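Local coordinates for protein probable porin (Pseudomonas aeruginosa, PDB 2Y0H) that probably acts as a porin, an antiparallel beta barrel that lets small solutes cross the outer membrane, at residues D244-N249 against K267-D272; Y204-L209 against A273-N278. All coordinates share one frame; numbering follows the deposited sequence.

Following the chain from the N terminus, strand 204-216 comes first and gives 204-209 of interaction 2. The chain then passes through strand 221-234 and enters strand 244-256, whose first residues, 244-249, form one side of interaction 1. A tight turn leads into strand 259-269, and 267-272 comes back beside 244-249, so interaction 1 closes the open end of this hairpin, away from its turn. The chain leaves the strand at Gly270; 273-278, a few residues into the long loop before strand 300-309, return to strand 204-216, so interaction 1 is nested inside the larger loop that interaction 2 closes. The two contacts touch where Asn245 and Asn247 pack against Phe274. Together they join neighbouring wall strands to each other, and the loop to the wall.

Interaction 1 (D244-N249 against K267-D272); sequences DNRNLN and KMIGND. With C8E ((hydroxyethyloxy)tri(ethyloxy)octane), chain M.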
ATOM      1  N   ASP A 244      14.940  15.728  -3.628  1.00 28.15           N
ATOM      2  CA  ASP A 244      15.951  15.088  -4.487  1.00 31.99           C
ATOM      3  C   ASP A 244      16.067  13.596  -4.195  1.00 26.34           C
ATOM      4  O   ASP A 244      16.758  13.198  -3.271  1.00 31.01           O
ATOM      5  CB  ASP A 244      17.322  15.768  -4.313  1.00 31.22           C
ATOM      6  CG  ASP A 244      18.446  15.054  -5.077  1.00 31.66           C
ATOM      7  OD1 ASP A 244      18.227  14.602  -6.218  1.00 33.67           O
ATOM      8  OD2 ASP A 244      19.562  14.945  -4.533  1.00 33.37           O
ATOM      9  N   ASN A 245      15.386  12.778  -4.984  1.00 24.88           N
ATOM     10  CA  ASN A 245      15.429  11.330  -4.809  1.00 27.80           C
ATOM     11  C   ASN A 245      15.140  10.602  -6.101  1.00 29.40           C
ATOM     12  O   ASN A 245      14.170  10.891  -6.804  1.00 24.70           O
ATOM     13  CB  ASN A 245      14.414  10.863  -3.764  1.00 28.86           C
ATOM     14  CG  ASN A 245      14.416   9.342  -3.563  1.00 27.69           C
ATOM     15  OD1 ASN A 245      13.784   8.591  -4.313  1.00 25.35           O
ATOM     16  ND2 ASN A 245      15.103   8.895  -2.530  1.00 25.88           N
ATOM     17  N   ARG A 246      16.004   9.656  -6.416  1.00 31.30           N
ATOM     18  CA  ARG A 246      15.670   8.673  -7.413  1.00 31.67           C
ATOM     19  C   ARG A 246      15.634   7.375  -6.643  1.00 29.90           C
ATOM     20  O   ARG A 246      16.416   7.167  -5.704  1.00 27.13           O
ATOM     21  CB  ARG A 246      16.675   8.690  -8.569  1.00 35.64           C
ATOM     22  CG  ARG A 246      16.815  10.099  -9.174  1.00 42.13           C
ATOM     23  CD  ARG A 246      17.548  10.130 -10.499  1.00 50.22           C
ATOM     24  NE  ARG A 246      18.854   9.477 -10.451  1.00 65.22           N
ATOM     25  CZ  ARG A 246      19.969  10.052 -10.007  1.00 63.64           C
ATOM     26  NH1 ARG A 246      19.937  11.298  -9.549  1.00 63.37           N
ATOM     27  NH2 ARG A 246      21.113   9.373 -10.014  1.00 58.89           N
ATOM     28  N   ASN A 247      14.682   6.529  -7.018  1.00 28.52           N
ATOM     29  CA  ASN A 247      14.408   5.288  -6.317  1.00 29.06           C
ATOM     30  C   ASN A 247      14.404   4.157  -7.344  1.00 30.89           C
ATOM     31  O   ASN A 247      13.515   4.117  -8.200  1.00 29.08           O
ATOM     32  CB  ASN A 247      13.047   5.405  -5.607  1.00 29.19           C
ATOM     33  CG  ASN A 247      12.554   4.073  -5.026  1.00 30.00           C
ATOM     34  OD1 ASN A 247      13.142   3.014  -5.263  1.00 27.57           O
ATOM     35  ND2 ASN A 247      11.464   4.135  -4.263  1.00 29.22           N
ATOM     36  N   LEU A 248      15.414   3.278  -7.278  1.00 29.62           N
ATOM     37  CA  LEU A 248      15.499   2.081  -8.136  1.00 28.79           C
ATOM     38  C   LEU A 248      15.269   0.824  -7.298  1.00 28.20           C
ATOM     39  O   LEU A 248      16.024   0.540  -6.368  1.00 29.35           O
ATOM     40  CB  LEU A 248      16.875   1.956  -8.789  1.00 31.51           C
ATOM     41  CG  LEU A 248      17.382   2.986  -9.799  1.00 38.17           C
ATOM     42  CD1 LEU A 248      17.065   4.400  -9.370  1.00 40.91           C
ATOM     43  CD2 LEU A 248      18.885   2.815  -9.972  1.00 43.68           C
ATOM     44  N   ASN A 249      14.233   0.068  -7.621  1.00 26.51           N
ATOM     45  CA  ASN A 249      13.949  -1.143  -6.868  1.00 27.09           C
ATOM     46  C   ASN A 249      13.328  -2.222  -7.745  1.00 28.40           C
ATOM     47  O   ASN A 249      12.597  -1.923  -8.697  1.00 29.03           O
ATOM     48  CB  ASN A 249      13.094  -0.852  -5.623  1.00 25.82           C
ATOM     49  CG  ASN A 249      11.678  -0.419  -5.966  1.00 26.58           C
ATOM     50  OD1 ASN A 249      10.764  -1.234  -6.008  1.00 26.47           O
ATOM     51  ND2 ASN A 249      11.494   0.874  -6.206  1.00 27.52           N
ATOM     52  N   LYS A 267      17.472   0.856  -4.035  1.00 29.29           N
ATOM     53  CA  LYS A 267      18.531   1.838  -3.918  1.00 33.32           C
ATOM     54  C   LYS A 267      17.976   3.276  -3.945  1.00 30.89           C
ATOM     55  O   LYS A 267      17.343   3.689  -4.910  1.00 32.72           O
ATOM     56  CB  LYS A 267      19.532   1.597  -5.048  1.00 32.99           C
ATOM     57  CG  LYS A 267      20.756   2.479  -5.046  1.00 44.20           C
ATOM     58  CD  LYS A 267      21.731   2.047  -6.158  1.00 51.31           C
ATOM     59  CE  LYS A 267      22.254   0.605  -5.960  1.00 59.71           C
ATOM     60  NZ  LYS A 267      21.269  -0.493  -6.287  1.00 55.81           N
ATOM     61  N   MET A 268      18.198   4.013  -2.864  1.00 27.92           N
ATOM     62  CA  MET A 268      17.874   5.441  -2.800  1.00 31.44           C
ATOM     63  C   MET A 268      19.078   6.246  -3.288  1.00 31.46           C
ATOM     64  O   MET A 268      20.208   6.027  -2.846  1.00 31.47           O
ATOM     65  CB  MET A 268      17.535   5.870  -1.365  1.00 25.38           C
ATOM     66  CG  MET A 268      16.394   5.099  -0.703  1.00 26.31           C
ATOM     67  SD  MET A 268      14.803   5.345  -1.556  1.00 29.46           S
ATOM     68  CE  MET A 268      14.600   3.715  -2.291  1.00 27.10           C
ATOM     69  N   ILE A 269      18.828   7.180  -4.197  1.00 32.92           N
ATOM     70  CA  ILE A 269      19.871   8.046  -4.726  1.00 28.88           C
ATOM     71  C   ILE A 269      19.453   9.494  -4.573  1.00 34.22           C
ATOM     72  O   ILE A 269      18.315   9.862  -4.901  1.00 29.18           O
ATOM     73  CB  ILE A 269      20.108   7.757  -6.205  1.00 35.46           C
ATOM     74  CG1 ILE A 269      20.447   6.268  -6.392  1.00 34.02           C
ATOM     75  CG2 ILE A 269      21.199   8.668  -6.753  1.00 37.92           C
ATOM     76  CD1 ILE A 269      20.216   5.741  -7.797  1.00 38.04           C
ATOM     77  N   GLY A 270      20.382  10.317  -4.090  1.00 33.38           N
ATOM     78  CA  GLY A 270      20.127  11.732  -3.866  1.00 31.91           C
ATOM     79  C   GLY A 270      20.158  11.995  -2.377  1.00 32.12           C
ATOM     80  O   GLY A 270      20.418  11.086  -1.591  1.00 32.47           O
ATOM     81  N   ASN A 271      19.899  13.220  -1.947  1.00 34.19           N
ATOM     82  CA  ASN A 271      20.017  13.436  -0.505  1.00 36.59           C
ATOM     83  C   ASN A 271      18.739  13.211   0.311  1.00 34.38           C
ATOM     84  O   ASN A 271      18.794  13.223   1.541  1.00 32.15           O
ATOM     85  CB  ASN A 271      20.672  14.781  -0.171  1.00 45.87           C
ATOM     86  CG  ASN A 271      19.688  15.896  -0.144  1.00 46.46           C
ATOM     87  OD1 ASN A 271      18.923  16.069  -1.094  1.00 49.55           O
ATOM     88  ND2 ASN A 271      19.665  16.650   0.955  1.00 40.16           N
ATOM     89  N   ASP A 272      17.607  12.970  -0.364  1.00 30.76           N
ATOM     90  CA  ASP A 272      16.334  12.742   0.325  1.00 29.32           C
ATOM     91  C   ASP A 272      15.868  11.283   0.382  1.00 28.67           C
ATOM     92  O   ASP A 272      16.182  10.476  -0.487  1.00 28.46           O
ATOM     93  CB  ASP A 272      15.222  13.596  -0.300  1.00 28.49           C
ATOM     94  CG  ASP A 272      15.430  15.076  -0.057  1.00 33.62           C
ATOM     95  OD1 ASP A 272      15.826  15.421   1.076  1.00 34.07           O
ATOM     96  OD2 ASP A 272      15.218  15.884  -0.996  1.00 31.16           O
TER
HETATM   97  C1  C8E M1401      18.307  -1.642  -8.969  1.00 43.96           C
HETATM   98  C2  C8E M1401      16.814  -1.816  -9.259  1.00 39.61           C
HETATM   99  C3  C8E M1401      16.583  -2.195 -10.721  1.00 43.20           C
HETATM  100  C4  C8E M1401      16.324  -0.956 -11.578  1.00 42.34           C
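Asp244 and Asp272 grip each other through backbone and side chain. Asp244 N gives its hydrogen to Asp272 OD2 at 2.7 Å, on the anti lone pair, while Asp272 N returns one to Asp244 O at 3.0 Å. Beside them Asn271 N approaches Asp244 OD2 (3.1 Å) from above the carboxylate plane. Both carboxylates thus engage backbone N-H groups where strand 259-269 has ended and the chain turns through Gly270. Further in, this is an antiparallel beta hairpin of the porin barrel wall: Arg246 with Ile269 and Leu248 with Lys267 are hydrogen-bonded pairs, each backbone N-H meeting the opposite carbonyl, and Asn247 with Met268 is the non-hydrogen-bonded pair between them. Asn245 CG is anti to the backbone N (chi1 179°), and the amide ND2 bonds Asp272 O at 2.8 Å and makes a weak hydrogen bond to Met268 SD. On the same face Asn247 OD1 accepts a hydrogen bond from Asn249 ND2 (2.9 Å), which sits above its carbonyl plane, while Asn249 OD1 accepts one from Ala286 N in the loop. On the other face Ile269 CG2 sits over the Arg246 guanidinium, 3.3 Å from NH2, and Leu248 CB meets the detergent tail at C8E C2 (3.8 Å).

Interaction 2 (Y204-L209 against A273-N278); sequences YRQHYL and AFPVLN
This is a buried packing contact, with one direct hydrogen bond, between the barrel wall and a loop folded against its inner side. Strand 204-216 is part of the closed antiparallel beta barrel of an OprD-family porin. Segment 273-278 has no regular structure and lies near the start of the long connection from strand 259-269 to strand 300-309; by its position this corresponds to loop L7, which in relatives bends into the barrel and helps to narrow the channel. Two wall residues, Tyr204 and Gln206, carry the contact. Tyr204 lays one face of its ring against Pro275, whose CB stands 4.2 Å from CE2, toward the rim of the ring. At the ring edge Leu277 CD2 comes to 3.5 Å from Tyr204 OH, the two side chains crossing at about a right angle. Gln206 reaches the loop as an extended chain, CG anti to the backbone N (chi1 -176°), and its NE2 gives a long hydrogen bond of 3.3 Å to Pro275 O, which lies close to the amide plane. The same NE2 also bonds Ser232 OG on the neighbouring strand, so this amide ties the loop to two wall strands. Phe274, which also packs on Asn245, Asn247 and Phe230, sets its ring plane only 4° from that of the amide, with CE1 3.2 Å from Gln206 NE2. A water completes the polar link, 2.7 Å from Gln206 OE1 and 3.0 Å from Pro275 O.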
ATOM      1  N   TYR A 204       6.022  18.655  -4.471  1.00 22.15           N
ATOM      2  CA  TYR A 204       6.843  17.732  -5.250  1.00 23.34           C
ATOM      3  C   TYR A 204       6.156  17.154  -6.490  1.00 21.98           C
ATOM      4  O   TYR A 204       4.929  17.190  -6.620  1.00 22.71           O
ATOM      5  CB  TYR A 204       7.416  16.609  -4.366  1.00 25.27           C
ATOM      6  CG  TYR A 204       6.458  15.469  -4.043  1.00 27.72           C
ATOM      7  CD1 TYR A 204       5.563  15.563  -2.977  1.00 21.80           C
ATOM      8  CD2 TYR A 204       6.457  14.300  -4.801  1.00 22.83           C
ATOM      9  CE1 TYR A 204       4.709  14.519  -2.665  1.00 22.56           C
ATOM     10  CE2 TYR A 204       5.600  13.251  -4.500  1.00 24.56           C
ATOM     11  CZ  TYR A 204       4.729  13.369  -3.440  1.00 26.01           C
ATOM     12  OH  TYR A 204       3.884  12.333  -3.144  1.00 26.37           O
ATOM     13  N   ARG A 205       6.993  16.641  -7.386  1.00 23.52           N
ATOM     14  CA  ARG A 205       6.606  15.939  -8.616  1.00 28.08           C
ATOM     15  C   ARG A 205       7.295  14.584  -8.591  1.00 24.22           C
ATOM     16  O   ARG A 205       8.437  14.487  -8.171  1.00 23.90           O
ATOM     17  CB  ARG A 205       7.190  16.646  -9.847  1.00 28.81           C
ATOM     18  CG  ARG A 205       6.512  17.873 -10.304  1.00 37.54           C
ATOM     19  CD  ARG A 205       7.285  18.478 -11.490  1.00 34.88           C
ATOM     20  NE  ARG A 205       6.732  19.791 -11.792  1.00 41.28           N
ATOM     21  CZ  ARG A 205       6.360  20.203 -12.999  1.00 44.27           C
ATOM     22  NH1 ARG A 205       6.495  19.410 -14.056  1.00 41.61           N
ATOM     23  NH2 ARG A 205       5.847  21.416 -13.142  1.00 42.61           N
ATOM     24  N   GLN A 206       6.642  13.560  -9.117  1.00 24.15           N
ATOM     25  CA  GLN A 206       7.217  12.228  -9.100  1.00 26.95           C
ATOM     26  C   GLN A 206       6.852  11.449 -10.362  1.00 26.81           C
ATOM     27  O   GLN A 206       5.672  11.318 -10.701  1.00 28.38           O
ATOM     28  CB  GLN A 206       6.713  11.491  -7.869  1.00 23.29           C
ATOM     29  CG  GLN A 206       7.305  10.129  -7.665  1.00 26.18           C
ATOM     30  CD  GLN A 206       6.987   9.587  -6.278  1.00 26.07           C
ATOM     31  OE1 GLN A 206       5.930   9.015  -6.061  1.00 25.08           O
ATOM     32  NE2 GLN A 206       7.907   9.775  -5.338  1.00 25.21           N
ATOM     33  N   HIS A 207       7.864  10.928 -11.044  1.00 26.06           N
ATOM     34  CA  HIS A 207       7.644  10.110 -12.234  1.00 29.18           C
ATOM     35  C   HIS A 207       7.919   8.675 -11.867  1.00 24.92           C
ATOM     36  O   HIS A 207       8.881   8.395 -11.167  1.00 27.38           O
ATOM     37  CB  HIS A 207       8.580  10.510 -13.388  1.00 28.53           C
ATOM     38  CG  HIS A 207       8.362  11.901 -13.897  1.00 32.74           C
ATOM     39  ND1 HIS A 207       7.518  12.184 -14.950  1.00 31.22           N
ATOM     40  CD2 HIS A 207       8.882  13.086 -13.499  1.00 26.84           C
ATOM     41  CE1 HIS A 207       7.526  13.485 -15.177  1.00 34.07           C
ATOM     42  NE2 HIS A 207       8.338  14.055 -14.304  1.00 36.56           N
ATOM     43  N   TYR A 208       7.084   7.769 -12.361  1.00 25.14           N
ATOM     44  CA  TYR A 208       7.231   6.354 -12.079  1.00 27.36           C
ATOM     45  C   TYR A 208       7.265   5.575 -13.367  1.00 28.34           C
ATOM     46  O   TYR A 208       6.440   5.799 -14.258  1.00 26.80           O
ATOM     47  CB  TYR A 208       6.060   5.842 -11.237  1.00 24.63           C
ATOM     48  CG  TYR A 208       5.949   4.332 -11.190  1.00 28.92           C
ATOM     49  CD1 TYR A 208       6.771   3.583 -10.347  1.00 26.79           C
ATOM     50  CD2 TYR A 208       5.019   3.648 -11.971  1.00 27.55           C
ATOM     51  CE1 TYR A 208       6.683   2.206 -10.286  1.00 24.77           C
ATOM     52  CE2 TYR A 208       4.923   2.245 -11.906  1.00 29.62           C
ATOM     53  CZ  TYR A 208       5.767   1.539 -11.064  1.00 27.36           C
ATOM     54  OH  TYR A 208       5.705   0.165 -10.972  1.00 26.13           O
ATOM     55  N   LEU A 209       8.210   4.645 -13.444  1.00 27.52           N
ATOM     56  CA  LEU A 209       8.266   3.702 -14.547  1.00 30.68           C
ATOM     57  C   LEU A 209       8.371   2.282 -13.997  1.00 31.21           C
ATOM     58  O   LEU A 209       9.246   1.982 -13.186  1.00 30.43           O
ATOM     59  CB  LEU A 209       9.456   3.999 -15.458  1.00 29.84           C
ATOM     60  CG  LEU A 209       9.327   3.307 -16.809  1.00 41.48           C
ATOM     61  CD1 LEU A 209       8.147   3.925 -17.528  1.00 42.63           C
ATOM     62  CD2 LEU A 209      10.608   3.443 -17.649  1.00 47.43           C
ATOM     63  N   ALA A 273      15.099  10.968   1.414  1.00 27.22           N
ATOM     64  CA  ALA A 273      14.334   9.737   1.440  1.00 28.05           C
ATOM     65  C   ALA A 273      13.308   9.762   0.308  1.00 26.07           C
ATOM     66  O   ALA A 273      12.975  10.816  -0.212  1.00 25.49           O
ATOM     67  CB  ALA A 273      13.625   9.578   2.786  1.00 25.02           C
ATOM     68  N   PHE A 274      12.811   8.590  -0.066  1.00 24.78           N
ATOM     69  CA  PHE A 274      11.736   8.484  -1.038  1.00 26.31           C
ATOM     70  C   PHE A 274      10.460   9.195  -0.552  1.00 25.56           C
ATOM     71  O   PHE A 274       9.922   8.857   0.503  1.00 23.72           O
ATOM     72  CB  PHE A 274      11.440   7.009  -1.317  1.00 24.64           C
ATOM     73  CG  PHE A 274      10.367   6.787  -2.341  1.00 26.30           C
ATOM     74  CD1 PHE A 274      10.504   7.308  -3.630  1.00 22.01           C
ATOM     75  CD2 PHE A 274       9.222   6.054  -2.023  1.00 24.45           C
ATOM     76  CE1 PHE A 274       9.526   7.104  -4.587  1.00 22.91           C
ATOM     77  CE2 PHE A 274       8.224   5.838  -2.975  1.00 23.86           C
ATOM     78  CZ  PHE A 274       8.375   6.361  -4.264  1.00 25.43           C
ATOM     79  N   PRO A 275       9.979  10.180  -1.324  1.00 24.09           N
ATOM     80  CA  PRO A 275       8.770  10.930  -0.946  1.00 27.30           C
ATOM     81  C   PRO A 275       7.499  10.098  -1.083  1.00 27.09           C
ATOM     82  O   PRO A 275       7.247   9.528  -2.152  1.00 26.39           O
ATOM     83  CB  PRO A 275       8.745  12.086  -1.950  1.00 26.90           C
ATOM     84  CG  PRO A 275      10.159  12.152  -2.508  1.00 28.36           C
ATOM     85  CD  PRO A 275      10.630  10.746  -2.518  1.00 25.46           C
ATOM     86  N   VAL A 276       6.732  10.009   0.001  1.00 26.20           N
ATOM     87  CA  VAL A 276       5.360   9.511  -0.049  1.00 24.34           C
ATOM     88  C   VAL A 276       4.457  10.536   0.595  1.00 24.66           C
ATOM     89  O   VAL A 276       4.916  11.335   1.419  1.00 22.52           O
ATOM     90  CB  VAL A 276       5.191   8.159   0.690  1.00 30.24           C
ATOM     91  CG1 VAL A 276       5.770   7.028  -0.136  1.00 30.62           C
ATOM     92  CG2 VAL A 276       5.852   8.206   2.078  1.00 30.00           C
ATOM     93  N   LEU A 277       3.176  10.513   0.229  1.00 23.81           N
ATOM     94  CA  LEU A 277       2.169  11.345   0.889  1.00 27.73           C
ATOM     95  C   LEU A 277       2.048  11.005   2.380  1.00 29.87           C
ATOM     96  O   LEU A 277       2.195   9.846   2.775  1.00 27.68           O
ATOM     97  CB  LEU A 277       0.805  11.185   0.208  1.00 28.58           C
ATOM     98  CG  LEU A 277       0.729  11.668  -1.246  1.00 29.43           C
ATOM     99  CD1 LEU A 277      -0.611  11.315  -1.892  1.00 23.64           C
ATOM    100  CD2 LEU A 277       0.985  13.170  -1.318  1.00 24.49           C
ATOM    101  N   ASN A 278       1.772  12.018   3.196  1.00 26.48           N
ATOM    102  CA  ASN A 278       1.595  11.838   4.636  1.00 31.15           C
ATOM    103  C   ASN A 278       0.421  10.906   4.945  1.00 31.48           C
ATOM    104  O   ASN A 278      -0.442  10.673   4.095  1.00 30.93           O
ATOM    105  CB  ASN A 278       1.309  13.185   5.290  1.00 29.47           C
ATOM    106  CG  ASN A 278      -0.006  13.752   4.828  1.00 30.57           C
ATOM    107  OD1 ASN A 278      -0.149  14.137   3.664  1.00 27.41           O
ATOM    108  ND2 ASN A 278      -0.999  13.745   5.709  1.00 28.91           N
TER
HETATM  109  O   HOH W   1       5.400   7.749  -3.742  1.00 25.52           O